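Long-range contacts in endo-xylogalacturonan hydrolase A (Aspergillus tubingensis, PDB 4C2L), which hydrolyses the xylose-substituted galacturonan backbone of xylogalacturonan, a component of the hairy regions of pectin, as a secreted glycoside hydrolase of family 28: residues Thr47-Glu52 and Asp71-Gly76; Gly238-Ser243 and Ile267-Ser272; Ile300-Gly305 and Asn342-Ala347. One frame throughout, in Å; residues are numbered along the deposited sequence.

Contact 1 (Thr47-Glu52 and Asp71-Gly76); sequences TIVFPE and DIQVEG
I48 and F50 reach across to strand 71-74 through backbone bonds on both their N and O atoms. I48 N donates to D71 O and I48 O receives Q73 N; F50 N donates to Q73 O (2.8 Å, 173° at the hydrogen), and E75 N closes the ladder on F50 O, where G76 N adds only a weak bond. The strands run nearly parallel, at 9°, with axes 4.7 Å apart. Such in-register pairing of parallel strands joins successive coils of the right-handed beta-helix of family 28, here near its N-terminal end, where helix 32-42 lies against I48, F50 and I72.

On the face of I48, F50, I72 and V74 the contacts are apolar. The F50 ring lies beside I72 and V74, pointing the same way; its edge atom CE2 meets I72 CG2 in the ring plane at 3.6 Å, while CD2 is 3.9 Å from V74 CG2.

The face of T47, V49, D71 and Q73 is mixed. Q73 extends beyond CG, and its NE2 donates to D71 OD2 (2.7 Å) from above the carboxylate plane, while V49 CG2 lies near Q73 OE1. T47 CG2 packs 3.5 Å from Q73 NE2. A water joins T47 OG1 to D71 OD2, and D71 OD1 forms a salt bridge with R105. V49 and P51 touch a mannose of an attached glycan.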
# COMPACT_ATOMS: atom_id res chain seq x y z
N THR A 47 12.78 26.24 -2.62
CA THR A 47 13.30 25.07 -1.95
C THR A 47 13.27 25.25 -0.44
O THR A 47 13.57 26.33 0.09
CB THR A 47 14.73 24.77 -2.42
OG1 THR A 47 14.70 24.64 -3.84
CG2 THR A 47 15.27 23.48 -1.80
N ILE A 48 12.89 24.18 0.25
CA ILE A 48 12.94 24.11 1.69
C ILE A 48 13.89 22.98 2.06
O ILE A 48 13.82 21.89 1.50
CB ILE A 48 11.51 23.86 2.24
CG1 ILE A 48 10.68 25.15 2.10
CG2 ILE A 48 11.55 23.37 3.67
CD1 ILE A 48 10.07 25.34 0.72
N VAL A 49 14.80 23.26 2.99
CA VAL A 49 15.85 22.30 3.33
C VAL A 49 15.78 21.92 4.81
O VAL A 49 15.79 22.78 5.68
CB VAL A 49 17.26 22.87 3.01
CG1 VAL A 49 18.35 21.94 3.53
CG2 VAL A 49 17.42 23.08 1.50
N PHE A 50 15.71 20.62 5.08
CA PHE A 50 15.93 20.12 6.43
C PHE A 50 17.35 19.55 6.41
O PHE A 50 17.56 18.48 5.84
CB PHE A 50 14.94 19.01 6.76
CG PHE A 50 13.50 19.44 6.72
CD1 PHE A 50 12.91 20.00 7.84
CD2 PHE A 50 12.74 19.28 5.57
CE1 PHE A 50 11.58 20.39 7.82
CE2 PHE A 50 11.41 19.68 5.53
CZ PHE A 50 10.83 20.23 6.67
N PRO A 51 18.32 20.27 7.03
CA PRO A 51 19.72 19.88 6.86
C PRO A 51 20.10 18.51 7.40
O PRO A 51 19.52 18.02 8.35
CB PRO A 51 20.48 20.95 7.69
CG PRO A 51 19.55 22.12 7.72
CD PRO A 51 18.19 21.48 7.86
N GLU A 52 21.14 17.94 6.79
CA GLU A 52 21.71 16.71 7.30
C GLU A 52 22.10 16.86 8.79
O GLU A 52 22.65 17.88 9.20
CB GLU A 52 22.92 16.30 6.43
CG GLU A 52 23.60 15.01 6.85
CD GLU A 52 24.92 15.24 7.60
OE1 GLU A 52 25.20 16.39 8.01
OE2 GLU A 52 25.69 14.26 7.76
N ASP A 71 10.40 22.31 -3.88
CA ASP A 71 11.32 21.21 -3.64
C ASP A 71 11.60 21.15 -2.14
O ASP A 71 12.17 22.09 -1.57
CB ASP A 71 12.59 21.44 -4.47
CG ASP A 71 13.65 20.35 -4.29
OD1 ASP A 71 13.35 19.22 -3.82
OD2 ASP A 71 14.81 20.63 -4.67
N ILE A 72 11.17 20.07 -1.49
CA ILE A 72 11.37 19.89 -0.06
C ILE A 72 12.45 18.82 0.16
O ILE A 72 12.22 17.63 -0.06
CB ILE A 72 10.05 19.46 0.64
CG1 ILE A 72 8.93 20.46 0.31
CG2 ILE A 72 10.25 19.34 2.14
CD1 ILE A 72 7.55 20.05 0.80
N GLN A 73 13.62 19.27 0.58
CA GLN A 73 14.78 18.37 0.74
C GLN A 73 14.91 17.96 2.19
O GLN A 73 15.30 18.74 3.06
CB GLN A 73 16.05 19.03 0.20
CG GLN A 73 15.87 19.52 -1.23
CD GLN A 73 17.09 20.23 -1.80
OE1 GLN A 73 18.11 20.40 -1.12
NE2 GLN A 73 16.97 20.65 -3.06
N VAL A 74 14.57 16.71 2.45
CA VAL A 74 14.61 16.18 3.80
C VAL A 74 15.91 15.40 3.95
O VAL A 74 16.04 14.30 3.39
CB VAL A 74 13.40 15.26 4.08
CG1 VAL A 74 13.39 14.79 5.54
CG2 VAL A 74 12.09 15.97 3.70
N GLU A 75 16.90 15.98 4.64
CA GLU A 75 18.16 15.26 4.88
C GLU A 75 18.32 14.86 6.34
O GLU A 75 19.18 14.05 6.67
CB GLU A 75 19.37 16.09 4.41
CG GLU A 75 19.17 16.75 3.05
CD GLU A 75 18.90 15.76 1.92
OE1 GLU A 75 19.16 14.56 2.10
OE2 GLU A 75 18.44 16.19 0.86
N GLY A 76 17.47 15.41 7.20
CA GLY A 76 17.50 15.09 8.62
C GLY A 76 16.34 14.22 9.02
O GLY A 76 15.71 13.55 8.18
O HOH W 1 15.63 22.77 -5.70

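Contact 2 (Gly238-Ser243 and Ile267-Ser272); sequences GSLGKS and IKTYPS. With SO4 (sulfate ion), chain E; SO4 (sulfate ion), chain H.
The Y270 ring carries K242 on one face, and L240 O and S239 OG at its edge. K242 CA stands over the ring in a CH-pi contact, 3.7 Å from the centroid and displaced toward the rim, and K242 CB lies 3.5 Å from Y270 CE1. The two side chains run side by side in the same direction, with CG and CD of the lysine following the ring to its hydroxyl. At the ring edge, L240 O lies in the plane near CD1, and S239 OG approaches CE1. The Y304 ring meets Y270 edge-to-face, and the H276 ring also meets it, with planes at about 35°. The CB bond of Y270 points toward the other segment, and chi1 of -81° sets CG anti to the carbonyl carbon.

The backbones pair in parallel: L240 N donates to K268 O, and L240 O receives Y270 N at 2.9 Å. S239 follows a cis peptide bond.

Beside this pairing, S239 grips a sulfate (chain E), probably from the crystallisation liquor: S239 N donates to its O3 at 2.6 Å and S239 OG to its O2 at 2.8 Å, with K268 NZ adding only weak bonds. The same NZ donates to O2 of the second sulfate (chain H) at 2.8 Å. Sulfate is also bonded to H233 ND1, probably an active-site residue like the presumed proton donor D210; the K268 side chain is about 6 Å from each of these side chains, consistent with an anion-binding place in the substrate cleft.

Strands 235-240 and 266-269 are neighbours in a parallel sheet of the beta-helix; L240 also packs on strands 246-259 and 279-294, and P271 on helix 308-313.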
# COMPACT_ATOMS: atom_id res chain seq x y z
N GLY A 238 -7.77 -4.47 -4.14
CA GLY A 238 -8.93 -4.41 -3.26
C GLY A 238 -8.62 -4.06 -1.80
O GLY A 238 -7.53 -3.56 -1.49
N SER A 239 -9.58 -4.31 -0.90
CA SER A 239 -10.88 -4.91 -1.28
C SER A 239 -11.69 -3.95 -2.14
O SER A 239 -11.57 -2.74 -2.04
CB SER A 239 -11.70 -5.27 -0.05
OG SER A 239 -11.96 -4.12 0.72
N LEU A 240 -12.54 -4.53 -2.98
CA LEU A 240 -13.46 -3.74 -3.80
C LEU A 240 -14.88 -4.22 -3.51
O LEU A 240 -15.09 -5.39 -3.21
CB LEU A 240 -13.16 -3.97 -5.28
CG LEU A 240 -11.72 -3.73 -5.75
CD1 LEU A 240 -11.65 -4.05 -7.24
CD2 LEU A 240 -11.27 -2.30 -5.47
N GLY A 241 -15.83 -3.30 -3.60
CA GLY A 241 -17.25 -3.64 -3.59
C GLY A 241 -17.95 -3.53 -2.24
O GLY A 241 -19.10 -3.95 -2.12
N LYS A 242 -17.28 -2.96 -1.23
CA LYS A 242 -17.84 -2.92 0.12
C LYS A 242 -19.21 -2.25 0.15
O LYS A 242 -20.15 -2.78 0.75
CB LYS A 242 -16.90 -2.22 1.11
CG LYS A 242 -17.43 -2.17 2.54
CD LYS A 242 -16.44 -1.46 3.45
CE LYS A 242 -16.99 -1.23 4.85
NZ LYS A 242 -17.56 -2.47 5.44
N SER A 243 -19.32 -1.10 -0.50
CA SER A 243 -20.57 -0.32 -0.44
C SER A 243 -20.86 0.45 -1.73
O SER A 243 -21.77 1.29 -1.76
CB SER A 243 -20.55 0.62 0.76
OG SER A 243 -19.51 1.56 0.62
N ILE A 267 -6.32 -10.73 -5.50
CA ILE A 267 -7.49 -9.90 -5.75
C ILE A 267 -8.53 -10.23 -4.68
O ILE A 267 -8.76 -11.41 -4.40
CB ILE A 267 -8.08 -10.18 -7.16
CG1 ILE A 267 -7.04 -9.85 -8.24
CG2 ILE A 267 -9.35 -9.34 -7.38
CD1 ILE A 267 -7.39 -10.31 -9.64
N LYS A 268 -9.15 -9.20 -4.09
CA LYS A 268 -10.15 -9.42 -3.05
C LYS A 268 -11.39 -8.61 -3.35
O LYS A 268 -11.32 -7.39 -3.46
CB LYS A 268 -9.68 -8.94 -1.67
CG LYS A 268 -8.28 -9.29 -1.25
CD LYS A 268 -8.11 -9.02 0.25
CE LYS A 268 -8.29 -7.56 0.62
NZ LYS A 268 -7.57 -7.22 1.89
N THR A 269 -12.53 -9.27 -3.48
CA THR A 269 -13.77 -8.54 -3.73
C THR A 269 -14.85 -9.03 -2.77
O THR A 269 -14.87 -10.19 -2.38
CB THR A 269 -14.25 -8.69 -5.19
OG1 THR A 269 -14.44 -10.08 -5.50
CG2 THR A 269 -13.21 -8.10 -6.16
N TYR A 270 -15.76 -8.13 -2.40
CA TYR A 270 -16.91 -8.49 -1.60
C TYR A 270 -17.90 -9.28 -2.44
O TYR A 270 -17.98 -9.09 -3.65
CB TYR A 270 -17.59 -7.23 -1.07
CG TYR A 270 -16.91 -6.65 0.15
CD1 TYR A 270 -15.82 -5.78 0.04
CD2 TYR A 270 -17.37 -6.97 1.43
CE1 TYR A 270 -15.20 -5.26 1.17
CE2 TYR A 270 -16.76 -6.45 2.57
CZ TYR A 270 -15.68 -5.59 2.43
OH TYR A 270 -15.09 -5.08 3.56
N PRO A 271 -18.66 -10.17 -1.81
CA PRO A 271 -19.74 -10.84 -2.56
C PRO A 271 -20.92 -9.89 -2.76
O PRO A 271 -20.83 -8.71 -2.44
CB PRO A 271 -20.12 -11.99 -1.63
CG PRO A 271 -19.85 -11.44 -0.27
CD PRO A 271 -18.55 -10.68 -0.43
N SER A 272 -22.03 -10.40 -3.31
CA SER A 272 -23.21 -9.57 -3.49
C SER A 272 -24.03 -9.50 -2.19
O SER A 272 -23.58 -9.97 -1.14
CB SER A 272 -24.07 -10.08 -4.65
OG SER A 272 -24.46 -11.42 -4.41
S SO4 E . -9.23 -3.82 2.98
O1 SO4 E . -8.33 -4.61 3.84
O2 SO4 E . -10.62 -4.26 3.23
O3 SO4 E . -8.80 -4.06 1.60
O4 SO4 E . -9.14 -2.39 3.34
S SO4 H . -6.26 -9.27 4.55
O1 SO4 H . -6.46 -10.03 5.80
O2 SO4 H . -7.52 -9.26 3.78
O3 SO4 H . -5.21 -9.95 3.76
O4 SO4 H . -5.82 -7.88 4.83
O HOH W 2 -6.03 -5.47 -0.27

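Contact 3 (Ile300-Gly305 and Asn342-Ala347); sequences IQSCYG and NLDCGA
I300 and L343 are paired in parallel on adjacent coils of the right-handed beta-helix, their side chains on the same face of the sheet. I300 CG1 is 4.3 Å from L343 CD2, a loose apolar contact. The closer approach is made by the tip of I300: CD1 lies 3.7 Å from C345 SG, with CG2 of the same isoleucine somewhat farther from that sulfur. C345 is itself tied to C351 by a disulfide, which fixes the sulfur against which the isoleucine packs.

Between the backbones, I300 N donates to N342 O (2.9 Å) and I300 O receives D344 N at 3.0 Å. D344 CB lies 3.4 Å from I300 O. The carboxylate of D344 sits close to the C-terminal carboxylate of G388, a pair of like charges that would probably disfavour full ionisation of both.

Past the end of strand 296-301, the CB bond of S302 points toward the other segment, and S302 CB packs 3.5 Å from G346 N. S302 OG, set between the backbone N and the carbonyl carbon, donates to D344 O at 2.7 Å, tilted 35° from the carbonyl plane.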
# COMPACT_ATOMS: atom_id res chain seq x y z
N ILE A 300 -7.26 -15.42 -5.08
CA ILE A 300 -8.44 -14.66 -5.40
C ILE A 300 -9.47 -14.94 -4.34
O ILE A 300 -9.83 -16.11 -4.07
CB ILE A 300 -9.00 -15.01 -6.79
CG1 ILE A 300 -7.99 -14.65 -7.89
CG2 ILE A 300 -10.32 -14.27 -7.02
CD1 ILE A 300 -8.40 -15.15 -9.27
N GLN A 301 -9.96 -13.86 -3.73
CA GLN A 301 -11.02 -13.92 -2.75
C GLN A 301 -12.25 -13.26 -3.33
O GLN A 301 -12.18 -12.12 -3.78
CB GLN A 301 -10.61 -13.21 -1.45
CG GLN A 301 -9.53 -13.95 -0.67
CD GLN A 301 -8.92 -13.07 0.41
OE1 GLN A 301 -9.47 -12.96 1.51
NE2 GLN A 301 -7.82 -12.43 0.10
N SER A 302 -13.37 -13.99 -3.33
CA SER A 302 -14.62 -13.46 -3.85
C SER A 302 -15.69 -13.40 -2.76
O SER A 302 -16.82 -12.96 -3.00
CB SER A 302 -15.13 -14.33 -5.00
OG SER A 302 -15.31 -15.66 -4.56
N CYS A 303 -15.33 -13.84 -1.56
CA CYS A 303 -16.24 -13.85 -0.42
C CYS A 303 -15.64 -12.98 0.70
O CYS A 303 -15.79 -13.27 1.89
CB CYS A 303 -16.46 -15.30 0.05
SG CYS A 303 -17.83 -15.52 1.22
N TYR A 304 -14.96 -11.91 0.30
CA TYR A 304 -14.30 -11.05 1.27
C TYR A 304 -15.30 -10.41 2.23
O TYR A 304 -16.32 -9.88 1.80
CB TYR A 304 -13.48 -9.96 0.58
CG TYR A 304 -12.62 -9.19 1.54
CD1 TYR A 304 -11.44 -9.74 2.04
CD2 TYR A 304 -12.99 -7.92 1.96
CE1 TYR A 304 -10.65 -9.04 2.94
CE2 TYR A 304 -12.21 -7.20 2.85
CZ TYR A 304 -11.04 -7.77 3.33
OH TYR A 304 -10.26 -7.05 4.21
N GLY A 305 -14.99 -10.48 3.52
CA GLY A 305 -15.80 -9.83 4.55
C GLY A 305 -17.07 -10.58 4.93
O GLY A 305 -17.89 -10.07 5.67
N ASN A 342 -4.83 -20.12 -4.19
CA ASN A 342 -6.24 -20.36 -3.92
C ASN A 342 -7.04 -19.37 -4.76
O ASN A 342 -7.14 -18.19 -4.42
CB ASN A 342 -6.54 -20.16 -2.42
CG ASN A 342 -7.87 -20.75 -1.99
OD1 ASN A 342 -8.80 -20.90 -2.79
ND2 ASN A 342 -7.97 -21.11 -0.71
N LEU A 343 -7.57 -19.85 -5.87
CA LEU A 343 -8.24 -18.98 -6.84
C LEU A 343 -9.73 -19.19 -6.72
O LEU A 343 -10.33 -20.00 -7.46
CB LEU A 343 -7.74 -19.27 -8.26
CG LEU A 343 -6.23 -19.38 -8.50
CD1 LEU A 343 -5.90 -19.66 -9.96
CD2 LEU A 343 -5.51 -18.13 -8.03
N ASP A 344 -10.33 -18.50 -5.76
CA ASP A 344 -11.75 -18.64 -5.50
C ASP A 344 -12.56 -17.57 -6.24
O ASP A 344 -13.06 -16.62 -5.62
CB ASP A 344 -12.05 -18.62 -3.99
CG ASP A 344 -13.43 -19.19 -3.67
OD1 ASP A 344 -13.80 -20.21 -4.29
OD2 ASP A 344 -14.13 -18.64 -2.81
N CYS A 345 -12.70 -17.71 -7.56
CA CYS A 345 -13.51 -16.75 -8.31
C CYS A 345 -15.00 -16.89 -7.96
O CYS A 345 -15.44 -17.97 -7.57
CB CYS A 345 -13.29 -16.90 -9.82
SG CYS A 345 -11.86 -15.93 -10.38
N GLY A 346 -15.74 -15.80 -8.10
CA GLY A 346 -17.16 -15.77 -7.74
C GLY A 346 -18.00 -16.58 -8.71
O GLY A 346 -17.66 -16.72 -9.88
N ALA A 347 -19.09 -17.13 -8.20
CA ALA A 347 -19.94 -18.02 -9.00
C ALA A 347 -20.61 -17.30 -10.16
O ALA A 347 -20.85 -17.91 -11.21
CB ALA A 347 -20.99 -18.68 -8.12

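In the fold
The contacts follow one another along the chain, all within the family 28 fold, and each joins parallel strands of neighbouring coils. Contact 1 lies on the other side of the chain's centre from the later two, its centre about 41 Å from that of contact 2 and about 46 Å from that of contact 3. Contacts 2 and 3 share the sheet containing strands 235-240, 266-269, 296-301 and 339-344, with centres about 9 Å apart. They meet directly: I267 O with Q301 N and T269 N with Q301 O are probable hydrogen bonds. Contact 1 thus belongs to the N-terminal coils, while contacts 2 and 3 continue from beside the predicted catalytic residues toward the C-terminus.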